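Side-chain contacts in stage II sporulation protein Q (Bacillus subtilis, PDB 3TUF), which forms with SpoIIIAH an intercellular channel linking mother cell and forespore during sporulation, and takes part in forespore engulfment: residues K56-D61 against E65-A70; V104-K109 against G114-V119; S37-A42 against V143-V148. One frame throughout, in Å; residues are numbered along the deposited sequence.

Interaction 1. Residues K56-D61 against E65-A70; sequences KFYETD and EEKEAA
Tyr58 swings CG anti to its backbone N (chi1 -169°), while Lys67 holds CG anti to its carbonyl carbon (chi1 -75°), and these two choices carry the phenol of one across the aliphatic shaft of the other. The loop after strand 51-55 lies back against helix 64-69, the one helix of the modelled chain. Packing is close where the phenol meets the lysine, with Tyr58 OH only 3.0 Å from Lys67 CD. Near its plane, the edge of the tyrosine ring meets the carbonyl oxygens of Lys67 and Ala70, Tyr58 CE2 lying 3.3 Å from Lys67 O; the slightly positive C-H edge of an aromatic ring suits such a place. Lysine fits because its long methylene chain packs against the ring before bending at chi3 and delivering its ammonium to Asp177 of the SpoIIIAH chain in a salt bridge. Thr173 of that partner chain also packs on Tyr58 and Lys67, so this corner belongs to the interface between the two proteins.

Just past the C-terminal end of the helix, Ala70 points its methyl at the loop, and Ala70 CB reaches Lys56 O at 3.4 Å and Tyr58 CD2 at 3.8 Å; alanine's single methyl suits the short gap to the loop backbone. The backbone of Ser81 hydrogen-bonds with those of Tyr58 and Ala70, and its OG with Lys56 O. At the exposed margin, Lys56 NZ and Glu66 OE1 make a long salt bridge of 3.7 Å. Waters supply further polar links: one accepts from Lys56 N and donates to Ala69 O, and another accepts from Lys67 NZ at 2.9 Å and donates to Thr60 O at 2.6 Å.

Interaction 2. Residues V104-K109 against G114-V119; sequences VVKAEK and GYVVEV
Val105 and Lys106 both turn their backbone N-H groups to Glu118 O, the first in a good bond of 2.9 Å from Val105 N, the second in a weak one from Lys106 N. Further along, Glu118 N returns a bond to Lys106 O, and Glu108 and Val116 exchange a pair, Glu108 N to Val116 O and Val116 N to Glu108 O. C-H groups add to this backbone ladder: Val117 CA lies 3.1 Å from Lys106 O, and Ala107 CA likewise approaches Val116 O.

Two residues opposite one make a classic beta bulge, which shifts the register by one residue within the antiparallel hairpin of strands 102-110 and 116-120, part of the M23 peptidase-family domain. At the bulge Val105 places CG2 between its backbone N and carbonyl carbon (chi1 -71° for CG1), which sets that methyl 3.8 Å from Glu118 CG.

Apolar packing belongs to the face bearing Val104, Ala107, Val117 and Val119. Branched valines suit extended backbone, and here Val104 CG2 meets Val119 CG2 at 4.2 Å. Val143 packs on both of these valines, while Leu132 and Val135 lie against Val117.

The ring contact lies on the same face, at the end where residues 110-113 connect the strands. Lys109 CB stands over the Tyr115 ring, 4.0 Å from its centroid and only 11° off the normal, a CH-pi contact. CG anti to the backbone N (chi1 162°) carries the chain on, bringing CD alongside CE2 and CD2 of the ring. The bent lysine chain then takes CE to 3.7 Å from Gly114 CA, whose positive phi is easily accepted by a glycine.

On the other face opposite charges are linked through a water rather than in direct contact: Lys106 NZ donates to a water that donates in turn to Glu118 OE2, the two charged atoms themselves standing 4.8 Å apart.

Interaction 3. Residues S37-A42 against V143-V148; sequences SMENVA and VKQNQV
Gln145 reaches across to the N-terminal segment and donates from NE2 to Asn40 O at 2.7 Å. The bond is straight, with 163° at the hydrogen, and the acceptor lies in the plane of the amide. Ala42 turns its methyl toward the turn, CB resting 3.5 Å from Gln145 NE2. Glu39 comes from the opposite direction and lays its carboxylate over the amide, the two planes 25° apart. Glu39 OE2 and Gln145 OE1, at 3.5 Å, are both acceptors and make no hydrogen bond; the contact is the stacking of the two flat groups.

Gln145 occupies the second position of a type II beta turn from Lys144 to Gln147, between strands 142-143 and 148-151, closed by Gln147 N to Lys144 O at 3.0 Å. Asn146 takes the positive phi that the third position of this turn demands. With CG anti to its backbone N (chi1 176°) and the chain extended beyond, Gln145 projects from the turn far enough to reach Asn40.

Further out, Ser99 O accepts a second bond from Gln145 NE2, and Ser101 fixes both partners: its OG binds Gln145 N, while its N donates to Glu39 OE1.

Overall arrangement
Interaction 3 joins residues about a hundred positions apart and encloses both other contacts along the chain; interaction 1 comes first within that loop, then interaction 2. Interactions 2 and 3 are neighbours, their centres 17 Å apart, and they touch through Val143, which ends strand 142-143, a partner of strand 102-110 in the large antiparallel sheet. Interaction 1 lies across the chain's centre from both, 26 and 27 Å away between centres. The hairpin and the turn of 143-148 lie close together in the M23-family part of the chain, and no other chain of the assembly touches interactions 2 or 3, whereas the helix corner of interaction 1 meets SpoIIIAH, the channel partner.

Interaction 1. Residues K56-D61 against E65-A70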
loop_
_atom_site.group_PDB
_atom_site.type_symbol
_atom_site.label_atom_id
_atom_site.label_comp_id
_atom_site.label_asym_id
_atom_site.label_seq_id
_atom_site.Cartn_x
_atom_site.Cartn_y
_atom_site.Cartn_z
ATOM N N LYS A 56 11.775 19.399 -26.958
ATOM C CA LYS A 56 12.140 18.012 -27.302
ATOM C C LYS A 56 11.353 17.022 -26.440
ATOM O O LYS A 56 10.784 17.414 -25.396
ATOM C CB LYS A 56 13.656 17.779 -27.079
ATOM C CG LYS A 56 14.557 18.506 -28.031
ATOM C CD LYS A 56 16.037 18.308 -27.556
ATOM C CE LYS A 56 16.985 19.206 -28.366
ATOM N NZ LYS A 56 18.404 19.197 -27.863
ATOM N N PHE A 57 11.345 15.761 -26.900
ATOM C CA PHE A 57 10.691 14.671 -26.258
ATOM C C PHE A 57 11.554 14.330 -25.013
ATOM O O PHE A 57 12.742 14.269 -25.092
ATOM C CB PHE A 57 10.660 13.543 -27.276
ATOM C CG PHE A 57 10.171 12.250 -26.729
ATOM C CD1 PHE A 57 10.984 11.467 -25.921
ATOM C CD2 PHE A 57 8.891 11.804 -27.019
ATOM C CE1 PHE A 57 10.507 10.207 -25.388
ATOM C CE2 PHE A 57 8.397 10.565 -26.499
ATOM C CZ PHE A 57 9.184 9.769 -25.690
ATOM N N TYR A 58 10.916 14.115 -23.869
ATOM C CA TYR A 58 11.657 13.836 -22.639
ATOM C C TYR A 58 12.453 12.529 -22.708
ATOM O O TYR A 58 11.893 11.472 -22.997
ATOM C CB TYR A 58 10.707 13.807 -21.439
ATOM C CG TYR A 58 11.411 13.795 -20.101
ATOM C CD1 TYR A 58 11.741 12.599 -19.478
ATOM C CD2 TYR A 58 11.746 14.981 -19.459
ATOM C CE1 TYR A 58 12.384 12.583 -18.255
ATOM C CE2 TYR A 58 12.389 14.975 -18.236
ATOM C CZ TYR A 58 12.706 13.774 -17.638
ATOM O OH TYR A 58 13.346 13.763 -16.421
ATOM N N GLU A 59 13.755 12.603 -22.436
ATOM C CA GLU A 59 14.590 11.404 -22.396
ATOM C C GLU A 59 15.196 11.270 -20.981
ATOM O O GLU A 59 15.813 12.224 -20.461
ATOM C CB GLU A 59 15.704 11.508 -23.450
ATOM C CG GLU A 59 15.222 11.649 -24.843
ATOM C CD GLU A 59 15.041 10.320 -25.570
ATOM O OE1 GLU A 59 14.410 9.347 -25.067
ATOM O OE2 GLU A 59 15.527 10.270 -26.722
ATOM N N THR A 60 15.005 10.117 -20.339
ATOM C CA THR A 60 15.374 9.977 -18.923
ATOM C C THR A 60 16.894 10.011 -18.662
ATOM O O THR A 60 17.336 10.301 -17.524
ATOM C CB THR A 60 14.806 8.660 -18.285
ATOM O OG1 THR A 60 15.755 7.640 -18.477
ATOM C CG2 THR A 60 13.551 8.189 -18.995
ATOM N N ASP A 61 17.677 9.688 -19.694
ATOM C CA ASP A 61 19.126 9.634 -19.586
ATOM C C ASP A 61 19.835 10.883 -20.108
ATOM O O ASP A 61 21.029 10.850 -20.339
ATOM C CB ASP A 61 19.642 8.398 -20.318
ATOM C CG ASP A 61 19.355 8.443 -21.779
ATOM O OD1 ASP A 61 18.933 9.499 -22.317
ATOM O OD2 ASP A 61 19.554 7.403 -22.412
ATOM N N GLU A 65 19.706 19.593 -17.312
ATOM C CA GLU A 65 19.266 20.730 -18.114
ATOM C C GLU A 65 18.319 20.359 -19.237
ATOM O O GLU A 65 17.317 21.033 -19.451
ATOM C CB GLU A 65 20.486 21.444 -18.701
ATOM C CG GLU A 65 20.471 22.943 -18.480
ATOM C CD GLU A 65 20.522 23.308 -17.006
ATOM O OE1 GLU A 65 19.939 22.573 -16.167
ATOM O OE2 GLU A 65 21.151 24.341 -16.687
ATOM N N GLU A 66 18.630 19.283 -19.940
ATOM C CA GLU A 66 17.800 18.850 -21.053
ATOM C C GLU A 66 16.527 18.206 -20.593
ATOM O O GLU A 66 15.530 18.276 -21.292
ATOM C CB GLU A 66 18.532 17.812 -21.868
ATOM C CG GLU A 66 19.976 18.120 -22.116
ATOM C CD GLU A 66 20.207 18.308 -23.578
ATOM O OE1 GLU A 66 19.266 18.852 -24.252
ATOM O OE2 GLU A 66 21.308 17.879 -24.045
ATOM N N LYS A 67 16.573 17.529 -19.446
ATOM C CA LYS A 67 15.337 17.004 -18.842
ATOM C C LYS A 67 14.454 18.149 -18.407
ATOM O O LYS A 67 13.258 18.127 -18.686
ATOM C CB LYS A 67 15.655 16.092 -17.704
ATOM C CG LYS A 67 16.137 14.803 -18.256
ATOM C CD LYS A 67 16.228 13.775 -17.115
ATOM C CE LYS A 67 17.377 14.113 -16.160
ATOM N NZ LYS A 67 17.502 12.964 -15.171
ATOM N N GLU A 68 15.061 19.157 -17.766
ATOM C CA GLU A 68 14.319 20.323 -17.302
ATOM C C GLU A 68 13.624 21.054 -18.462
ATOM O O GLU A 68 12.492 21.557 -18.367
ATOM C CB GLU A 68 15.267 21.278 -16.593
ATOM C CG GLU A 68 15.230 21.122 -15.097
ATOM C CD GLU A 68 16.399 21.771 -14.502
ATOM O OE1 GLU A 68 17.456 21.619 -15.128
ATOM O OE2 GLU A 68 16.305 22.434 -13.461
ATOM N N ALA A 69 14.307 21.104 -19.576
ATOM C CA ALA A 69 13.787 21.810 -20.682
ATOM C C ALA A 69 12.831 20.921 -21.460
ATOM O O ALA A 69 12.142 21.454 -22.318
ATOM C CB ALA A 69 14.948 22.334 -21.573
ATOM N N ALA A 70 12.759 19.604 -21.206
ATOM C CA ALA A 70 11.730 18.754 -21.901
ATOM C C ALA A 70 10.469 18.555 -21.031
ATOM O O ALA A 70 9.736 17.523 -21.135
ATOM C CB ALA A 70 12.293 17.373 -22.354
HETATM O O HOH W 1 13.237 20.483 -24.987
HETATM O O HOH W 2 15.068 14.933 -21.697
HETATM O O HOH W 3 19.452 11.589 -16.773
#

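Interaction 2. Residues V104-K109 against G114-V119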
loop_
_atom_site.group_PDB
_atom_site.type_symbol
_atom_site.label_atom_id
_atom_site.label_comp_id
_atom_site.label_asym_id
_atom_site.label_seq_id
_atom_site.Cartn_x
_atom_site.Cartn_y
_atom_site.Cartn_z
ATOM N N VAL A 104 -7.536 10.367 -40.798
ATOM C CA VAL A 104 -7.736 11.242 -39.660
ATOM C C VAL A 104 -8.693 10.554 -38.730
ATOM O O VAL A 104 -9.857 10.350 -39.097
ATOM C CB VAL A 104 -8.366 12.587 -40.075
ATOM C CG1 VAL A 104 -8.832 13.408 -38.813
ATOM C CG2 VAL A 104 -7.387 13.349 -40.945
ATOM N N VAL A 105 -8.228 10.166 -37.545
ATOM C CA VAL A 105 -9.147 9.522 -36.648
ATOM C C VAL A 105 -9.626 10.500 -35.611
ATOM O O VAL A 105 -10.551 10.225 -34.915
ATOM C CB VAL A 105 -8.580 8.215 -36.053
ATOM C CG1 VAL A 105 -8.522 7.138 -37.161
ATOM C CG2 VAL A 105 -7.195 8.433 -35.390
ATOM N N LYS A 106 -9.027 11.678 -35.544
ATOM C CA LYS A 106 -9.471 12.625 -34.537
ATOM C C LYS A 106 -9.221 14.047 -34.963
ATOM O O LYS A 106 -8.131 14.380 -35.447
ATOM C CB LYS A 106 -8.756 12.379 -33.209
ATOM C CG LYS A 106 -9.454 13.089 -32.077
ATOM C CD LYS A 106 -8.554 13.505 -30.943
ATOM C CE LYS A 106 -8.467 12.488 -29.808
ATOM N NZ LYS A 106 -8.169 13.271 -28.582
ATOM N N ALA A 107 -10.219 14.901 -34.789
ATOM C CA ALA A 107 -10.032 16.325 -35.116
ATOM C C ALA A 107 -10.962 17.189 -34.292
ATOM O O ALA A 107 -12.151 17.337 -34.668
ATOM C CB ALA A 107 -10.251 16.541 -36.538
ATOM N N GLU A 108 -10.475 17.759 -33.180
ATOM C CA GLU A 108 -11.376 18.551 -32.331
ATOM C C GLU A 108 -10.705 19.605 -31.528
ATOM O O GLU A 108 -9.526 19.492 -31.170
ATOM C CB GLU A 108 -12.100 17.651 -31.345
ATOM C CG GLU A 108 -11.405 16.344 -31.075
ATOM C CD GLU A 108 -12.238 15.443 -30.161
ATOM O OE1 GLU A 108 -12.129 15.579 -28.896
ATOM O OE2 GLU A 108 -13.005 14.601 -30.706
ATOM N N LYS A 109 -11.482 20.605 -31.173
ATOM C CA LYS A 109 -10.954 21.768 -30.485
ATOM C C LYS A 109 -11.020 21.324 -29.068
ATOM O O LYS A 109 -12.031 20.790 -28.677
ATOM C CB LYS A 109 -11.869 22.993 -30.680
ATOM C CG LYS A 109 -11.629 24.130 -29.653
ATOM C CD LYS A 109 -10.495 25.042 -30.123
ATOM C CE LYS A 109 -9.580 25.459 -28.961
ATOM N NZ LYS A 109 -10.199 26.642 -28.285
ATOM N N GLY A 114 -5.967 23.262 -27.533
ATOM C CA GLY A 114 -6.240 23.833 -28.891
ATOM C C GLY A 114 -6.865 22.730 -29.765
ATOM O O GLY A 114 -7.343 21.677 -29.280
ATOM N N TYR A 115 -6.859 22.916 -31.064
ATOM C CA TYR A 115 -7.216 21.769 -31.915
ATOM C C TYR A 115 -6.285 20.580 -31.835
ATOM O O TYR A 115 -5.076 20.735 -31.676
ATOM C CB TYR A 115 -7.284 22.205 -33.336
ATOM C CG TYR A 115 -8.612 22.757 -33.683
ATOM C CD1 TYR A 115 -9.661 21.903 -34.103
ATOM C CD2 TYR A 115 -8.835 24.163 -33.654
ATOM C CE1 TYR A 115 -10.932 22.447 -34.505
ATOM C CE2 TYR A 115 -10.088 24.718 -34.046
ATOM C CZ TYR A 115 -11.106 23.839 -34.462
ATOM O OH TYR A 115 -12.293 24.382 -34.841
ATOM N N VAL A 116 -6.820 19.384 -31.953
ATOM C CA VAL A 116 -5.965 18.222 -31.831
ATOM C C VAL A 116 -6.363 17.382 -32.985
ATOM O O VAL A 116 -7.569 17.162 -33.186
ATOM C CB VAL A 116 -6.232 17.392 -30.528
ATOM C CG1 VAL A 116 -5.397 16.077 -30.526
ATOM C CG2 VAL A 116 -5.983 18.213 -29.206
ATOM N N VAL A 117 -5.373 16.949 -33.776
ATOM C CA VAL A 117 -5.625 16.038 -34.885
ATOM C C VAL A 117 -4.757 14.815 -34.693
ATOM O O VAL A 117 -3.600 14.907 -34.259
ATOM C CB VAL A 117 -5.295 16.656 -36.247
ATOM C CG1 VAL A 117 -5.429 15.592 -37.408
ATOM C CG2 VAL A 117 -6.142 17.939 -36.504
ATOM N N GLU A 118 -5.310 13.664 -35.028
ATOM C CA GLU A 118 -4.574 12.456 -34.859
ATOM C C GLU A 118 -4.769 11.670 -36.120
ATOM O O GLU A 118 -5.888 11.477 -36.561
ATOM C CB GLU A 118 -5.100 11.719 -33.646
ATOM C CG GLU A 118 -4.556 10.320 -33.479
ATOM C CD GLU A 118 -4.912 9.617 -32.121
ATOM O OE1 GLU A 118 -4.603 8.412 -32.070
ATOM O OE2 GLU A 118 -5.466 10.226 -31.137
ATOM N N VAL A 119 -3.672 11.249 -36.727
ATOM C CA VAL A 119 -3.747 10.552 -38.016
ATOM C C VAL A 119 -3.251 9.139 -37.804
ATOM O O VAL A 119 -2.159 8.917 -37.255
ATOM C CB VAL A 119 -2.984 11.304 -39.186
ATOM C CG1 VAL A 119 -3.048 10.522 -40.526
ATOM C CG2 VAL A 119 -3.562 12.660 -39.395
HETATM O O HOH W 4 -5.093 12.519 -28.831
#

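Interaction 3. Residues S37-A42 against V143-V148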
loop_
_atom_site.group_PDB
_atom_site.type_symbol
_atom_site.label_atom_id
_atom_site.label_comp_id
_atom_site.label_asym_id
_atom_site.label_seq_id
_atom_site.Cartn_x
_atom_site.Cartn_y
_atom_site.Cartn_z
ATOM N N SER A 37 3.799 3.055 -44.830
ATOM C CA SER A 37 4.798 2.129 -45.332
ATOM C C SER A 37 5.411 2.653 -46.623
ATOM O O SER A 37 4.804 3.435 -47.333
ATOM C CB SER A 37 4.189 0.742 -45.555
ATOM O OG SER A 37 4.203 -0.030 -44.370
ATOM N N MET A 38 6.629 2.229 -46.913
ATOM C CA MET A 38 7.289 2.654 -48.124
ATOM C C MET A 38 7.664 4.122 -48.110
ATOM O O MET A 38 8.388 4.569 -48.977
ATOM C CB MET A 38 6.410 2.363 -49.334
ATOM C CG MET A 38 5.009 1.872 -49.004
ATOM S SD MET A 38 3.813 2.209 -50.321
ATOM C CE MET A 38 3.123 3.763 -49.774
ATOM N N GLU A 39 7.181 4.885 -47.141
ATOM C CA GLU A 39 7.566 6.284 -47.105
ATOM C C GLU A 39 8.360 6.661 -45.887
ATOM O O GLU A 39 8.401 5.937 -44.936
ATOM C CB GLU A 39 6.369 7.217 -47.288
ATOM C CG GLU A 39 5.240 7.062 -46.316
ATOM C CD GLU A 39 4.051 7.937 -46.668
ATOM O OE1 GLU A 39 3.309 8.322 -45.767
ATOM O OE2 GLU A 39 3.849 8.241 -47.841
ATOM N N ASN A 40 8.996 7.811 -45.950
ATOM C CA ASN A 40 9.834 8.287 -44.887
ATOM C C ASN A 40 9.099 9.257 -44.011
ATOM O O ASN A 40 8.221 9.938 -44.450
ATOM C CB ASN A 40 11.038 9.000 -45.461
ATOM C CG ASN A 40 11.972 8.081 -46.190
ATOM O OD1 ASN A 40 11.664 6.934 -46.448
ATOM N ND2 ASN A 40 13.128 8.595 -46.537
ATOM N N VAL A 41 9.485 9.336 -42.762
ATOM C CA VAL A 41 8.794 10.167 -41.790
ATOM C C VAL A 41 9.168 11.599 -42.048
ATOM O O VAL A 41 10.327 11.922 -42.049
ATOM C CB VAL A 41 9.193 9.757 -40.328
ATOM C CG1 VAL A 41 8.696 10.794 -39.261
ATOM C CG2 VAL A 41 8.709 8.321 -40.015
ATOM N N ALA A 42 8.190 12.471 -42.269
ATOM C CA ALA A 42 8.545 13.864 -42.597
ATOM C C ALA A 42 8.281 14.848 -41.460
ATOM O O ALA A 42 7.377 14.629 -40.659
ATOM C CB ALA A 42 7.841 14.316 -43.884
ATOM N N VAL A 143 -5.672 11.559 -45.471
ATOM C CA VAL A 143 -4.703 12.578 -45.932
ATOM C C VAL A 143 -3.480 11.932 -46.533
ATOM O O VAL A 143 -3.186 10.745 -46.256
ATOM C CB VAL A 143 -4.234 13.553 -44.810
ATOM C CG1 VAL A 143 -5.379 14.445 -44.346
ATOM C CG2 VAL A 143 -3.676 12.812 -43.653
ATOM N N LYS A 144 -2.776 12.706 -47.350
ATOM C CA LYS A 144 -1.502 12.288 -47.921
ATOM C C LYS A 144 -0.358 13.060 -47.222
ATOM O O LYS A 144 -0.573 14.133 -46.621
ATOM C CB LYS A 144 -1.486 12.353 -49.503
ATOM C CG LYS A 144 -2.231 13.557 -50.093
ATOM C CD LYS A 144 -2.723 13.476 -51.598
ATOM C CE LYS A 144 -3.784 14.610 -51.984
ATOM N NZ LYS A 144 -3.384 16.077 -51.795
ATOM N N GLN A 145 0.841 12.453 -47.252
ATOM C CA GLN A 145 2.045 13.020 -46.688
ATOM C C GLN A 145 2.253 14.445 -47.214
ATOM O O GLN A 145 2.148 14.650 -48.389
ATOM C CB GLN A 145 3.204 12.123 -47.097
ATOM C CG GLN A 145 4.534 12.674 -46.650
ATOM C CD GLN A 145 5.654 11.644 -46.513
ATOM O OE1 GLN A 145 5.988 10.931 -47.469
ATOM N NE2 GLN A 145 6.266 11.588 -45.320
ATOM N N ASN A 146 2.508 15.422 -46.348
ATOM C CA ASN A 146 2.685 16.862 -46.711
ATOM C C ASN A 146 1.428 17.646 -47.018
ATOM O O ASN A 146 1.459 18.862 -47.356
ATOM C CB ASN A 146 3.720 17.058 -47.823
ATOM C CG ASN A 146 5.092 16.714 -47.328
ATOM O OD1 ASN A 146 5.632 15.634 -47.619
ATOM N ND2 ASN A 146 5.630 17.578 -46.470
ATOM N N GLN A 147 0.304 16.955 -46.879
ATOM C CA GLN A 147 -0.952 17.606 -47.027
ATOM C C GLN A 147 -1.235 18.413 -45.787
ATOM O O GLN A 147 -1.227 17.871 -44.660
ATOM C CB GLN A 147 -2.017 16.588 -47.240
ATOM C CG GLN A 147 -3.306 17.271 -47.630
ATOM C CD GLN A 147 -4.466 16.311 -47.736
ATOM O OE1 GLN A 147 -5.570 16.695 -47.375
ATOM N NE2 GLN A 147 -4.251 15.087 -48.227
ATOM N N VAL A 148 -1.457 19.709 -45.983
ATOM C CA VAL A 148 -1.679 20.603 -44.854
ATOM C C VAL A 148 -2.905 20.137 -44.123
ATOM O O VAL A 148 -3.919 19.774 -44.753
ATOM C CB VAL A 148 -1.897 22.047 -45.294
ATOM C CG1 VAL A 148 -2.645 22.845 -44.229
ATOM C CG2 VAL A 148 -0.518 22.700 -45.630
#